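Local atomic coordinates of DUF655 domain-containing protein (Archaeoglobus fulgidus, PDB entry 2I5H), a protein that is of unknown function but belongs to the DUF655 family of the helix-hairpin-helix clan and may bind nucleic acid. Residues Lys111-Glu114 against Lys115-Asp119. Numbering follows the deposited sequence.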
loop_
_atom_site.group_PDB
_atom_site.type_symbol
_atom_site.label_atom_id
_atom_site.label_comp_id
_atom_site.label_asym_id
_atom_site.label_seq_id
_atom_site.Cartn_x
_atom_site.Cartn_y
_atom_site.Cartn_z
ATOM N N LYS A 111 -2.145 -9.064 -1.508
ATOM C CA LYS A 111 -2.341 -10.513 -1.484
ATOM C C LYS A 111 -3.761 -10.881 -1.054
ATOM O O LYS A 111 -4.229 -11.989 -1.321
ATOM C CB LYS A 111 -1.337 -11.178 -0.539
ATOM C CG LYS A 111 0.095 -11.199 -1.052
ATOM C CD LYS A 111 1.011 -11.931 -0.082
ATOM C CE LYS A 111 2.421 -12.061 -0.628
ATOM N NZ LYS A 111 3.308 -12.802 0.314
ATOM N N GLN A 112 -4.443 -9.954 -0.387
ATOM C CA GLN A 112 -5.807 -10.200 0.074
ATOM C C GLN A 112 -6.806 -9.833 -1.014
ATOM O O GLN A 112 -8.013 -10.027 -0.860
ATOM C CB GLN A 112 -6.102 -9.382 1.335
ATOM C CG GLN A 112 -5.005 -9.446 2.385
ATOM C CD GLN A 112 -4.651 -10.864 2.789
ATOM O OE1 GLN A 112 -3.599 -11.106 3.378
ATOM N NE2 GLN A 112 -5.534 -11.810 2.483
ATOM N N ASP A 113 -6.289 -9.306 -2.118
ATOM C CA ASP A 113 -7.116 -8.901 -3.243
ATOM C C ASP A 113 -6.317 -9.132 -4.523
ATOM O O ASP A 113 -6.237 -8.269 -5.399
ATOM C CB ASP A 113 -7.497 -7.427 -3.085
ATOM C CG ASP A 113 -8.407 -6.934 -4.185
ATOM O OD1 ASP A 113 -9.338 -7.673 -4.573
ATOM O OD2 ASP A 113 -8.197 -5.794 -4.650
ATOM N N GLU A 114 -5.721 -10.317 -4.605
ATOM C CA GLU A 114 -4.902 -10.717 -5.743
ATOM C C GLU A 114 -5.639 -10.503 -7.058
ATOM O O GLU A 114 -5.067 -10.006 -8.028
ATOM C CB GLU A 114 -4.508 -12.190 -5.598
ATOM C CG GLU A 114 -3.525 -12.689 -6.642
ATOM C CD GLU A 114 -3.139 -14.139 -6.431
ATOM O OE1 GLU A 114 -2.609 -14.467 -5.350
ATOM O OE2 GLU A 114 -3.363 -14.956 -7.346
ATOM N N LYS A 115 -6.915 -10.876 -7.075
ATOM C CA LYS A 115 -7.756 -10.741 -8.259
ATOM C C LYS A 115 -7.613 -9.385 -8.947
ATOM O O LYS A 115 -7.381 -9.312 -10.154
ATOM C CB LYS A 115 -9.221 -10.967 -7.877
ATOM C CG LYS A 115 -10.199 -10.858 -9.038
ATOM C CD LYS A 115 -9.929 -11.921 -10.091
ATOM C CE LYS A 115 -10.931 -11.833 -11.231
ATOM N NZ LYS A 115 -10.685 -12.867 -12.275
ATOM N N LYS A 116 -7.750 -8.312 -8.174
ATOM C CA LYS A 116 -7.659 -6.959 -8.712
ATOM C C LYS A 116 -6.308 -6.589 -9.319
ATOM O O LYS A 116 -6.254 -5.856 -10.308
ATOM C CB LYS A 116 -8.028 -5.942 -7.628
ATOM C CG LYS A 116 -9.497 -5.976 -7.217
ATOM C CD LYS A 116 -10.412 -5.566 -8.367
ATOM C CE LYS A 116 -10.136 -4.136 -8.813
ATOM N NZ LYS A 116 -10.936 -3.753 -10.011
ATOM N N TYR A 117 -5.219 -7.084 -8.740
ATOM C CA TYR A 117 -3.895 -6.761 -9.260
ATOM C C TYR A 117 -3.426 -7.691 -10.371
ATOM O O TYR A 117 -2.778 -7.247 -11.319
ATOM C CB TYR A 117 -2.875 -6.715 -8.119
ATOM C CG TYR A 117 -3.215 -5.635 -7.119
ATOM C CD1 TYR A 117 -4.058 -5.897 -6.041
ATOM C CD2 TYR A 117 -2.780 -4.325 -7.312
ATOM C CE1 TYR A 117 -4.469 -4.880 -5.187
ATOM C CE2 TYR A 117 -3.185 -3.302 -6.467
ATOM C CZ TYR A 117 -4.030 -3.584 -5.409
ATOM O OH TYR A 117 -4.455 -2.564 -4.591
ATOM N N VAL A 118 -3.741 -8.979 -10.265
ATOM C CA VAL A 118 -3.355 -9.912 -11.316
ATOM C C VAL A 118 -4.129 -9.485 -12.554
ATOM O O VAL A 118 -3.784 -9.845 -13.678
ATOM C CB VAL A 118 -3.728 -11.371 -10.966
ATOM C CG1 VAL A 118 -2.868 -11.865 -9.818
ATOM C CG2 VAL A 118 -5.199 -11.462 -10.605
ATOM N N ASP A 119 -5.183 -8.706 -12.326
ATOM C CA ASP A 119 -6.024 -8.201 -13.400
ATOM C C ASP A 119 -5.273 -7.089 -14.129
ATOM O O ASP A 119 -5.427 -6.910 -15.338
ATOM C CB ASP A 119 -7.333 -7.653 -12.829
ATOM C CG ASP A 119 -8.436 -7.577 -13.866
ATOM O OD1 ASP A 119 -8.200 -7.012 -14.957
ATOM O OD2 ASP A 119 -9.546 -8.079 -13.586
#
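Val118 N and Tyr117 N both donate to Glu114 O, the first strongly and the second weakly. The Val118 bond spans 2.8 Å from N to Glu114 O with an N-H...O angle of 176°, and the donor lies nearly in line with the carbonyl, an i to i+4 helical bond that is unusually straight at the acceptor. Tyr117 N reaches the same oxygen by a bent path. One residue earlier, Asp113 O takes a weak bond from Lys116 N at 3.2 Å and also sits 3.3 Å from Tyr117 CD1, at the ring edge and near its plane. With its CG anti to the backbone N (chi1 -178°), the Asp113 carboxylate turns to the side of Lys116, where the modelled close approach is doubtful. Its OD2 stays 6.4 Å from Lys116 NZ, too far for a salt bridge, though opposite charges may still attract. Replacing Asp113 by alanine is likely to leave the start of the helix without a negative charge and Lys116 without its nearby opposite charge. Glu114 CG meets Val118 CG1 at 3.3 Å, one helical turn on, and the extended chain carries OE2 to a weak hydrogen bond from Phe160 N. Tyr117 packs on Phe53. The backbone bonds to Asp113 O and Glu114 O are those of a helix N-terminus, here the start of helix 114-121 just after the loop from helix 96-111, with Asp113 at the N-cap position but making no side-chain cap.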